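Local structure of designed helical repeat protein (Synthetic construct, 5CWF) at residues E30-A34 with I76-A80; E94-V98 with A141-L145; L63-D69 with A110-D115. The protein is a computationally designed helical repeat protein, made in an exploration of possible repeat architectures, with no assigned biological function. The contacts are given in a common frame with arbitrary orientation. Numbering follows the deposited sequence.

Contact 1: residues E30-A34 with I76-A80; sequences EIERA and IARAA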
ATOM      1  N   GLU A  30      -5.505   9.618  -8.124  1.00 23.68           N
ATOM      2  CA  GLU A  30      -5.065   8.377  -7.501  1.00 26.05           C
ATOM      3  C   GLU A  30      -5.175   8.442  -5.979  1.00 23.23           C
ATOM      4  O   GLU A  30      -5.506   7.442  -5.332  1.00 22.59           O
ATOM      5  CB  GLU A  30      -3.632   8.055  -7.910  1.00 32.03           C
ATOM      6  CG  GLU A  30      -3.288   6.588  -7.776  1.00 40.02           C
ATOM      7  CD  GLU A  30      -4.026   5.728  -8.804  1.00 51.47           C
ATOM      8  OE1 GLU A  30      -4.336   4.553  -8.507  1.00 51.74           O
ATOM      9  OE2 GLU A  30      -4.274   6.226  -9.923  1.00 57.55           O
ATOM     10  N   ILE A  31      -4.891   9.600  -5.391  1.00 22.61           N
ATOM     11  CA  ILE A  31      -5.097   9.741  -3.951  1.00 25.66           C
ATOM     12  C   ILE A  31      -6.581   9.564  -3.637  1.00 27.17           C
ATOM     13  O   ILE A  31      -6.964   8.836  -2.710  1.00 28.40           O
ATOM     14  CB  ILE A  31      -4.614  11.114  -3.441  1.00 26.16           C
ATOM     15  CG1 ILE A  31      -3.113  11.241  -3.637  1.00 27.56           C
ATOM     16  CG2 ILE A  31      -5.045  11.327  -1.983  1.00 25.28           C
ATOM     17  CD1 ILE A  31      -2.568  12.625  -3.293  1.00 27.34           C
ATOM     18  N   GLU A  32      -7.436  10.193  -4.442  1.00 25.19           N
ATOM     19  CA  GLU A  32      -8.859  10.071  -4.226  1.00 25.34           C
ATOM     20  C   GLU A  32      -9.337   8.626  -4.397  1.00 27.61           C
ATOM     21  O   GLU A  32     -10.135   8.152  -3.591  1.00 26.31           O
ATOM     22  CB  GLU A  32      -9.630  11.026  -5.162  1.00 30.34           C
ATOM     23  CG  GLU A  32     -11.059  11.205  -4.727  1.00 37.35           C
ATOM     24  CD  GLU A  32     -11.812  12.283  -5.507  1.00 47.72           C
ATOM     25  OE1 GLU A  32     -11.172  13.249  -5.994  1.00 43.51           O
ATOM     26  OE2 GLU A  32     -13.051  12.160  -5.623  1.00 56.86           O
ATOM     27  N   ARG A  33      -8.828   7.913  -5.405  1.00 26.65           N
ATOM     28  CA  ARG A  33      -9.185   6.501  -5.578  1.00 24.11           C
ATOM     29  C   ARG A  33      -8.812   5.660  -4.358  1.00 22.85           C
ATOM     30  O   ARG A  33      -9.587   4.811  -3.942  1.00 26.06           O
ATOM     31  CB  ARG A  33      -8.527   5.903  -6.823  1.00 27.24           C
ATOM     32  CG  ARG A  33      -9.062   4.508  -7.148  1.00 35.89           C
ATOM     33  CD  ARG A  33      -8.642   4.060  -8.547  1.00 36.06           C
ATOM     34  NE  ARG A  33      -7.286   3.522  -8.595  1.00 37.55           N
ATOM     35  CZ  ARG A  33      -6.974   2.253  -8.335  1.00 39.69           C
ATOM     36  NH1 ARG A  33      -7.921   1.388  -7.982  1.00 38.95           N
ATOM     37  NH2 ARG A  33      -5.713   1.848  -8.426  1.00 38.07           N
ATOM     38  N   ALA A  34      -7.611   5.850  -3.822  1.00 22.69           N
ATOM     39  CA  ALA A  34      -7.184   5.107  -2.655  1.00 23.23           C
ATOM     40  C   ALA A  34      -8.049   5.433  -1.441  1.00 26.26           C
ATOM     41  O   ALA A  34      -8.489   4.538  -0.726  1.00 28.05           O
ATOM     42  CB  ALA A  34      -5.688   5.392  -2.355  1.00 22.97           C
ATOM     43  N   ILE A  76       2.698   5.037  -4.848  0.55 23.43           N
ATOM     44  CA  ILE A  76       2.310   4.676  -3.495  0.55 23.20           C
ATOM     45  C   ILE A  76       0.786   4.689  -3.390  0.55 23.02           C
ATOM     46  O   ILE A  76       0.200   3.775  -2.809  0.55 23.46           O
ATOM     47  CB  ILE A  76       2.963   5.605  -2.446  0.55 24.17           C
ATOM     48  CG1 ILE A  76       4.446   5.256  -2.324  0.55 25.15           C
ATOM     49  CG2 ILE A  76       2.326   5.429  -1.079  0.55 23.74           C
ATOM     50  CD1 ILE A  76       5.286   6.323  -1.610  0.55 26.82           C
ATOM     51  N   ALA A  77       0.137   5.710  -3.951  1.00 23.10           N
ATOM     52  CA  ALA A  77      -1.323   5.764  -3.916  1.00 25.33           C
ATOM     53  C   ALA A  77      -1.917   4.555  -4.652  1.00 26.29           C
ATOM     54  O   ALA A  77      -2.882   3.921  -4.183  1.00 24.53           O
ATOM     55  CB  ALA A  77      -1.826   7.067  -4.530  1.00 25.00           C
ATOM     56  N   ARG A  78      -1.335   4.198  -5.793  1.00 26.17           N
ATOM     57  CA  ARG A  78      -1.842   3.029  -6.512  1.00 28.18           C
ATOM     58  C   ARG A  78      -1.653   1.757  -5.700  1.00 25.37           C
ATOM     59  O   ARG A  78      -2.558   0.902  -5.651  1.00 24.93           O
ATOM     60  CB  ARG A  78      -1.177   2.855  -7.875  1.00 31.08           C
ATOM     61  CG  ARG A  78      -1.647   1.549  -8.550  1.00 38.00           C
ATOM     62  CD  ARG A  78      -1.096   1.295  -9.943  1.00 39.15           C
ATOM     63  NE  ARG A  78      -1.405  -0.083 -10.321  1.00 37.88           N
ATOM     64  CZ  ARG A  78      -2.572  -0.518 -10.786  1.00 39.81           C
ATOM     65  NH1 ARG A  78      -3.585   0.318 -11.006  1.00 41.07           N
ATOM     66  NH2 ARG A  78      -2.714  -1.811 -11.053  1.00 36.44           N
ATOM     67  N   ALA A  79      -0.481   1.605  -5.091  1.00 24.24           N
ATOM     68  CA  ALA A  79      -0.201   0.414  -4.289  1.00 25.11           C
ATOM     69  C   ALA A  79      -1.203   0.317  -3.169  1.00 27.49           C
ATOM     70  O   ALA A  79      -1.720  -0.768  -2.889  1.00 25.68           O
ATOM     71  CB  ALA A  79       1.181   0.433  -3.744  1.00 23.13           C
ATOM     72  N   ALA A  80      -1.484   1.451  -2.524  1.00 24.63           N
ATOM     73  CA  ALA A  80      -2.446   1.466  -1.432  1.00 24.79           C
ATOM     74  C   ALA A  80      -3.828   1.022  -1.907  1.00 25.69           C
ATOM     75  O   ALA A  80      -4.452   0.159  -1.288  1.00 31.28           O
ATOM     76  CB  ALA A  80      -2.526   2.846  -0.809  1.00 27.10           C
TER
HETATM   77  O   HOH W   1      -4.180   3.320 -11.129  1.00 43.33           O

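Contact 2: residues E94-V98 with A141-L145; sequences EMAKV and AKKML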
ATOM      1  N   GLU A  94      -4.545 -14.587   7.373  1.00 36.19           N
ATOM      2  CA  GLU A  94      -3.285 -14.615   6.629  1.00 36.38           C
ATOM      3  C   GLU A  94      -3.173 -13.459   5.623  1.00 32.63           C
ATOM      4  O   GLU A  94      -2.138 -12.836   5.524  1.00 30.46           O
ATOM      5  CB  GLU A  94      -3.128 -15.966   5.923  1.00 43.50           C
ATOM      6  CG  GLU A  94      -2.983 -17.116   6.912  1.00 57.59           C
ATOM      7  CD  GLU A  94      -1.889 -16.869   7.944  1.00 65.49           C
ATOM      8  OE1 GLU A  94      -0.737 -16.561   7.559  1.00 61.48           O
ATOM      9  OE2 GLU A  94      -2.204 -16.920   9.149  1.00 71.09           O
ATOM     10  N   MET A  95      -4.244 -13.163   4.894  1.00 32.15           N
ATOM     11  CA  MET A  95      -4.233 -12.043   3.955  1.00 29.82           C
ATOM     12  C   MET A  95      -4.006 -10.730   4.673  1.00 31.05           C
ATOM     13  O   MET A  95      -3.287  -9.869   4.175  1.00 30.61           O
ATOM     14  CB  MET A  95      -5.538 -11.987   3.157  1.00 28.41           C
ATOM     15  CG  MET A  95      -5.612 -13.058   2.094  1.00 30.75           C
ATOM     16  SD  MET A  95      -4.531 -12.750   0.685  1.00 38.51           S
ATOM     17  CE  MET A  95      -5.393 -11.408  -0.131  1.00 44.11           C
ATOM     18  N   ALA A  96      -4.623 -10.570   5.840  1.00 30.24           N
ATOM     19  CA  ALA A  96      -4.456  -9.330   6.592  1.00 30.86           C
ATOM     20  C   ALA A  96      -3.016  -9.181   7.053  1.00 29.13           C
ATOM     21  O   ALA A  96      -2.486  -8.082   7.058  1.00 28.25           O
ATOM     22  CB  ALA A  96      -5.397  -9.268   7.787  1.00 34.59           C
ATOM     23  N   LYS A  97      -2.367 -10.283   7.411  1.00 28.89           N
ATOM     24  CA  LYS A  97      -0.969 -10.207   7.829  1.00 28.58           C
ATOM     25  C   LYS A  97      -0.071  -9.746   6.691  1.00 27.48           C
ATOM     26  O   LYS A  97       0.834  -8.951   6.903  1.00 27.15           O
ATOM     27  CB  LYS A  97      -0.486 -11.551   8.370  1.00 29.59           C
ATOM     28  CG  LYS A  97      -1.053 -11.857   9.758  1.00 34.45           C
ATOM     29  CD  LYS A  97      -0.387 -13.044  10.430  1.00 44.35           C
ATOM     30  CE  LYS A  97      -0.553 -14.330   9.665  1.00 54.08           C
ATOM     31  NZ  LYS A  97      -0.595 -15.505  10.610  1.00 56.92           N
ATOM     32  N   VAL A  98      -0.308 -10.267   5.494  1.00 28.20           N
ATOM     33  CA  VAL A  98       0.466  -9.849   4.337  1.00 26.11           C
ATOM     34  C   VAL A  98       0.292  -8.356   4.108  1.00 25.76           C
ATOM     35  O   VAL A  98       1.246  -7.613   3.937  1.00 27.42           O
ATOM     36  CB  VAL A  98       0.031 -10.603   3.061  1.00 25.83           C
ATOM     37  CG1 VAL A  98       0.660  -9.995   1.805  1.00 25.30           C
ATOM     38  CG2 VAL A  98       0.330 -12.097   3.174  1.00 27.89           C
ATOM     39  N   ALA A 141      -0.769 -17.389   0.225  1.00 34.92           N
ATOM     40  CA  ALA A 141      -0.699 -16.299   1.196  1.00 36.12           C
ATOM     41  C   ALA A 141       0.479 -16.469   2.158  1.00 35.02           C
ATOM     42  O   ALA A 141       1.104 -15.491   2.571  1.00 34.17           O
ATOM     43  CB  ALA A 141      -2.006 -16.213   1.985  1.00 38.08           C
ATOM     44  N   LYS A 142       0.776 -17.709   2.534  1.00 36.63           N
ATOM     45  CA  LYS A 142       1.910 -17.957   3.418  1.00 37.40           C
ATOM     46  C   LYS A 142       3.229 -17.600   2.726  1.00 36.36           C
ATOM     47  O   LYS A 142       4.111 -16.995   3.319  1.00 36.07           O
ATOM     48  CB  LYS A 142       1.931 -19.401   3.885  1.00 41.54           C
ATOM     49  CG  LYS A 142       0.893 -19.716   4.954  1.00 54.32           C
ATOM     50  CD  LYS A 142       0.928 -21.198   5.310  1.00 66.12           C
ATOM     51  CE  LYS A 142       0.071 -21.526   6.524  1.00 73.78           C
ATOM     52  NZ  LYS A 142       0.095 -22.981   6.828  1.00 78.71           N
ATOM     53  N   LYS A 143       3.351 -17.980   1.462  1.00 37.71           N
ATOM     54  CA  LYS A 143       4.521 -17.629   0.664  1.00 39.26           C
ATOM     55  C   LYS A 143       4.661 -16.118   0.529  1.00 33.07           C
ATOM     56  O   LYS A 143       5.747 -15.550   0.657  1.00 32.51           O
ATOM     57  CB  LYS A 143       4.396 -18.251  -0.724  1.00 52.46           C
ATOM     58  CG  LYS A 143       4.347 -19.756  -0.738  1.00 69.73           C
ATOM     59  CD  LYS A 143       3.992 -20.257  -2.129  1.00 80.69           C
ATOM     60  CE  LYS A 143       4.122 -21.763  -2.239  1.00 91.44           C
ATOM     61  NZ  LYS A 143       3.730 -22.235  -3.594  1.00 96.29           N
ATOM     62  N   MET A 144       3.549 -15.448   0.266  1.00 32.24           N
ATOM     63  CA  MET A 144       3.620 -14.003   0.045  1.00 30.54           C
ATOM     64  C   MET A 144       3.873 -13.270   1.367  1.00 30.70           C
ATOM     65  O   MET A 144       4.431 -12.164   1.368  1.00 29.54           O
ATOM     66  CB  MET A 144       2.347 -13.506  -0.651  1.00 29.65           C
ATOM     67  CG  MET A 144       2.198 -14.055  -2.081  1.00 29.30           C
ATOM     68  SD  MET A 144       3.575 -13.510  -3.130  1.00 31.87           S
ATOM     69  CE  MET A 144       4.639 -14.959  -3.071  1.00 36.14           C
ATOM     70  N   LEU A 145       3.518 -13.885   2.490  1.00 32.17           N
ATOM     71  CA  LEU A 145       3.781 -13.261   3.796  1.00 32.49           C
ATOM     72  C   LEU A 145       5.282 -13.164   4.042  1.00 32.53           C
ATOM     73  O   LEU A 145       5.787 -12.153   4.538  1.00 31.89           O
ATOM     74  CB  LEU A 145       3.085 -14.036   4.939  1.00 34.21           C
ATOM     75  CG  LEU A 145       3.351 -13.505   6.355  1.00 34.76           C
ATOM     76  CD1 LEU A 145       3.038 -12.008   6.447  1.00 33.32           C
ATOM     77  CD2 LEU A 145       2.546 -14.282   7.432  1.00 36.48           C
TER

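Contact 3: residues L63-D69 with A110-D115; sequences LAAKNND and AKNNDD. With CA (calcium ion), chain L.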
ATOM      1  N   LEU A  63       1.744  10.862   3.544  1.00 27.40           N
ATOM      2  CA  LEU A  63       3.157  11.195   3.638  1.00 27.56           C
ATOM      3  C   LEU A  63       3.842  11.217   2.282  1.00 25.66           C
ATOM      4  O   LEU A  63       4.721  12.060   2.044  1.00 30.76           O
ATOM      5  CB  LEU A  63       3.903  10.209   4.544  1.00 31.65           C
ATOM      6  CG  LEU A  63       3.655  10.332   6.034  1.00 44.36           C
ATOM      7  CD1 LEU A  63       4.377   9.201   6.744  1.00 45.78           C
ATOM      8  CD2 LEU A  63       4.090  11.687   6.567  1.00 50.38           C
ATOM      9  N   ALA A  64       3.445  10.306   1.398  1.00 24.85           N
ATOM     10  CA  ALA A  64       4.023  10.266   0.065  1.00 26.76           C
ATOM     11  C   ALA A  64       3.615  11.504  -0.714  1.00 27.34           C
ATOM     12  O   ALA A  64       4.419  12.085  -1.446  1.00 28.33           O
ATOM     13  CB  ALA A  64       3.607   9.023  -0.666  1.00 27.14           C
ATOM     14  N   ALA A  65       2.376  11.943  -0.535  1.00 27.58           N
ATOM     15  CA  ALA A  65       1.938  13.139  -1.253  1.00 28.50           C
ATOM     16  C   ALA A  65       2.765  14.339  -0.786  1.00 30.67           C
ATOM     17  O   ALA A  65       3.065  15.241  -1.562  1.00 29.75           O
ATOM     18  CB  ALA A  65       0.474  13.400  -1.031  1.00 28.38           C
ATOM     19  N   LYS A  66       3.169  14.316   0.474  1.00 30.84           N
ATOM     20  CA  LYS A  66       3.931  15.423   1.039  1.00 36.12           C
ATOM     21  C   LYS A  66       5.427  15.311   0.768  1.00 34.74           C
ATOM     22  O   LYS A  66       6.087  16.318   0.520  1.00 37.83           O
ATOM     23  CB  LYS A  66       3.685  15.462   2.547  1.00 41.77           C
ATOM     24  CG  LYS A  66       4.420  16.543   3.310  1.00 51.85           C
ATOM     25  CD  LYS A  66       3.890  16.631   4.735  1.00 61.17           C
ATOM     26  CE  LYS A  66       4.994  16.965   5.733  1.00 72.09           C
ATOM     27  NZ  LYS A  66       5.892  15.799   6.015  1.00 77.30           N
ATOM     28  N   ASN A  67       5.956  14.094   0.815  1.00 30.47           N
ATOM     29  CA  ASN A  67       7.397  13.886   0.770  1.00 32.34           C
ATOM     30  C   ASN A  67       7.963  13.583  -0.605  1.00 34.73           C
ATOM     31  O   ASN A  67       9.082  13.977  -0.911  1.00 38.49           O
ATOM     32  CB  ASN A  67       7.801  12.752   1.724  1.00 34.11           C
ATOM     33  CG  ASN A  67       7.672  13.147   3.190  1.00 37.61           C
ATOM     34  OD1 ASN A  67       7.590  14.326   3.515  1.00 38.99           O
ATOM     35  ND2 ASN A  67       7.681  12.161   4.080  1.00 38.53           N
ATOM     36  N   ASN A  68       7.221  12.856  -1.427  1.00 31.38           N
ATOM     37  CA  ASN A  68       7.808  12.323  -2.653  1.00 28.32           C
ATOM     38  C   ASN A  68       7.470  13.092  -3.933  1.00 29.55           C
ATOM     39  O   ASN A  68       6.552  13.904  -3.963  1.00 33.27           O
ATOM     40  CB  ASN A  68       7.398  10.860  -2.806  1.00 30.07           C
ATOM     41  CG  ASN A  68       7.932   9.999  -1.684  1.00 37.65           C
ATOM     42  OD1 ASN A  68       7.190   9.587  -0.796  1.00 42.75           O
ATOM     43  ND2 ASN A  68       9.236   9.742  -1.702  1.00 39.43           N
ATOM     44  N   ASP A  69       8.255  12.819  -4.973  1.00 30.42           N
ATOM     45  CA  ASP A  69       7.982  13.255  -6.338  1.00 34.83           C
ATOM     46  C   ASP A  69       6.559  12.881  -6.760  1.00 30.20           C
ATOM     47  O   ASP A  69       6.022  11.886  -6.272  1.00 30.41           O
ATOM     48  CB  ASP A  69       8.993  12.607  -7.279  1.00 44.14           C
ATOM     49  CG  ASP A  69       8.804  13.017  -8.719  1.00 58.57           C
ATOM     50  OD1 ASP A  69       8.606  14.218  -8.978  1.00 65.85           O
ATOM     51  OD2 ASP A  69       8.847  12.123  -9.592  1.00 62.33           O
ATOM     52  N   ALA A 110       7.533   5.906   2.504  1.00 29.54           N
ATOM     53  CA  ALA A 110       7.050   7.287   2.312  1.00 30.31           C
ATOM     54  C   ALA A 110       7.617   8.239   3.369  1.00 35.07           C
ATOM     55  O   ALA A 110       7.764   9.445   3.119  1.00 39.78           O
ATOM     56  CB  ALA A 110       5.516   7.330   2.356  1.00 27.18           C
ATOM     57  N   LYS A 111       7.922   7.701   4.546  1.00 33.12           N
ATOM     58  CA  LYS A 111       8.406   8.512   5.663  1.00 38.15           C
ATOM     59  C   LYS A 111       9.906   8.780   5.578  1.00 42.40           C
ATOM     60  O   LYS A 111      10.401   9.802   6.074  1.00 41.43           O
ATOM     61  CB  LYS A 111       8.071   7.796   6.989  1.00 40.20           C
ATOM     62  CG  LYS A 111       8.399   8.555   8.258  1.00 46.70           C
ATOM     63  CD  LYS A 111       8.021   7.757   9.513  1.00 51.70           C
ATOM     64  CE  LYS A 111       6.516   7.496   9.611  1.00 59.38           C
ATOM     65  NZ  LYS A 111       6.137   6.795  10.878  1.00 62.42           N
ATOM     66  N   ASN A 112      10.620   7.898   4.894  1.00 43.90           N
ATOM     67  CA  ASN A 112      12.071   8.007   4.815  1.00 44.84           C
ATOM     68  C   ASN A 112      12.543   9.013   3.765  1.00 43.63           C
ATOM     69  O   ASN A 112      13.742   9.237   3.619  1.00 50.14           O
ATOM     70  CB  ASN A 112      12.677   6.628   4.553  1.00 47.51           C
ATOM     71  CG  ASN A 112      12.744   5.769   5.816  1.00 50.90           C
ATOM     72  OD1 ASN A 112      12.536   6.257   6.930  1.00 51.72           O
ATOM     73  ND2 ASN A 112      13.016   4.483   5.641  1.00 50.84           N
ATOM     74  N   ASN A 113      11.613   9.602   3.015  1.00 40.37           N
ATOM     75  CA  ASN A 113      11.965  10.654   2.061  1.00 45.26           C
ATOM     76  C   ASN A 113      12.948  10.272   0.929  1.00 47.39           C
ATOM     77  O   ASN A 113      13.696  11.134   0.455  1.00 47.71           O
ATOM     78  CB  ASN A 113      12.539  11.866   2.808  1.00 47.04           C
ATOM     79  CG  ASN A 113      11.781  13.156   2.499  1.00 53.41           C
ATOM     80  OD1 ASN A 113      11.470  13.448   1.338  1.00 46.29           O
ATOM     81  ND2 ASN A 113      11.570  13.979   3.528  1.00 59.21           N
ATOM     82  N   ASP A 114      13.062   8.988   0.596  1.00 46.45           N
ATOM     83  CA  ASP A 114      13.866   8.560  -0.563  1.00 45.03           C
ATOM     84  C   ASP A 114      12.993   8.116  -1.761  1.00 38.21           C
ATOM     85  O   ASP A 114      12.287   7.102  -1.674  1.00 33.21           O
ATOM     86  CB  ASP A 114      14.835   7.447  -0.130  1.00 46.55           C
ATOM     87  CG  ASP A 114      15.802   7.039  -1.234  1.00 53.88           C
ATOM     88  OD1 ASP A 114      15.409   6.924  -2.412  1.00 57.92           O
ATOM     89  OD2 ASP A 114      17.002   6.902  -0.928  1.00 56.26           O
ATOM     90  N   ASP A 115      13.009   8.871  -2.867  1.00 33.36           N
ATOM     91  CA  ASP A 115      12.112   8.567  -3.997  1.00 34.47           C
ATOM     92  C   ASP A 115      12.353   7.209  -4.654  1.00 33.63           C
ATOM     93  O   ASP A 115      11.403   6.579  -5.115  1.00 33.42           O
ATOM     94  CB  ASP A 115      12.204   9.627  -5.104  1.00 35.87           C
ATOM     95  CG  ASP A 115      11.494  10.924  -4.759  1.00 39.96           C
ATOM     96  OD1 ASP A 115      10.531  10.909  -3.970  1.00 43.82           O
ATOM     97  OD2 ASP A 115      11.863  11.964  -5.334  1.00 44.32           O
TER
HETATM   98 CA    CA L 208      11.209  14.677  -0.724  0.55 31.17          CA
HETATM   99  O   HOH W   2       8.794  12.208   6.851  1.00 50.94           O
HETATM  100  O   HOH W   3       9.749   8.786   0.714  1.00 37.28           O
HETATM  101  O   HOH W   4      10.718  16.288   0.859  1.00 45.46           O

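Contact 1: residues E30-A34 with I76-A80
E30 opens the contact by laying its aliphatic portion over helix 70-89: its CG sits 3.6 Å from A77 CB, and its OE1 lies 3.5 Å from R78 CA. That same OE1 accepts hydrogen bonds from R33 NH2 (3.0 Å) and R33 NE (3.1 Å) one turn on, and it takes a hydrogen bond from water 1, which accepts one from R78 NH1. Between 30-34 and 76-80, where no direct hydrogen bond forms, this water provides the polar link. The nearest CA atoms are those of I31 and A77, 5.5 Å apart, while the I31 side chain turns away to pack on helices 3-21 and 48-67. Helices 25-44 and 70-89 are the second helices of successive helix-loop-helix repeats, side by side in the α-solenoid stack, the axes of these two short segments approaching to 8.4 Å at 21°; alanines at the interface allow so tight a spacing. R33 reaches along the surface until its NH2 is 3.7 Å from R78 NH1, a proximity of like charges offset by E30 and by salt bridges from R33 to E82 and E85. A34 then packs its CB against A77 O at 3.7 Å and A80 CB at 4.3 Å.

Contact 2: residues E94-V98 with A141-L145
Helices 93-111 and 138-156, the first helices of the third and fourth repeats, lie next to each other in the α-solenoid stack, the axes of 94-98 and 141-145 approaching to 9.1 Å at 20°. A141 begins the second segment by directing its methyl group at the neighbour, where its CB meets E94 CB at 4.1 Å and M95 SD at 4.5 Å; its carbonyl O is touched by V98 CG2 at 3.5 Å while still accepting the helical bond from L145 N. K142 contributes little beyond its stem, with CG 4.4 Å from E94 OE1. Its ammonium extends away from E94, whose charge is met within its own helix by K97: NZ of K97 and OE2 of E94 form a salt bridge of 2.6 Å. M144 sends its side chain away from this interface onto I128 and L132 of helix 115-134, yet its backbone C remains 4.1 Å from V98 CG2. L145 supplies the largest covered area. Its CA approaches V98 CA to 4.8 Å, its CB packs 3.8 Å from V98 CG2, and its two methyls close over the K97 side of the helix, CD1 lying 3.8 Å from K97 O and CD2 3.8 Å from K97 CE.

Contact 3: residues L63-D69 with A110-D115
The methyl group of A110 fits against the last turns of helix 48-67, its CB 4.0 Å from both L63 CB and A64 CB, with I76 of helix 70-89 packing beside it. L63 carries the apolar patch outward, its CD1 4.0 Å from K111 CB. Polar contacts take over as the helices end: N67 ND2 donates to A110 O (2.9 Å, nearly linear), and water 2 bridges N67 ND2 to K111 O. Equivalent helix ends and interhelical loops of the second and third repeats are thus brought side by side in the α-solenoid. N68 ND2 and the backbone N of D69 both donate to D115 OD1, at 2.9 and 3.1 Å, so one carboxylate oxygen holds the preceding repeat's loop. Beyond these bonds a calcium ion joins the repeats, bound by N67 O at 2.2 Å, N113 OD1 at 2.4 Å and water 4. D114 turns away to cap its own helix at V117 N.

Overall arrangement
From the N terminus, the chain passes through helix 25-44, forms helix 48-67 and returns in helix 70-89, where contact 1 closes a loop joining the second helices of the first two repeats. Contact 3 has already opened at the end of helix 48-67 and closes at the end of helix 93-111 and the loop after it, tying the helix end and loop of the second repeat to those of the third; it crosses contact 1, meeting it where I76 CD1 packs on A64 CB at 3.3 Å. Contact 2 follows contact 1 in series but crosses contact 3, sharing helix 93-111. It joins the third repeat to the fourth, across the chain's centre from both.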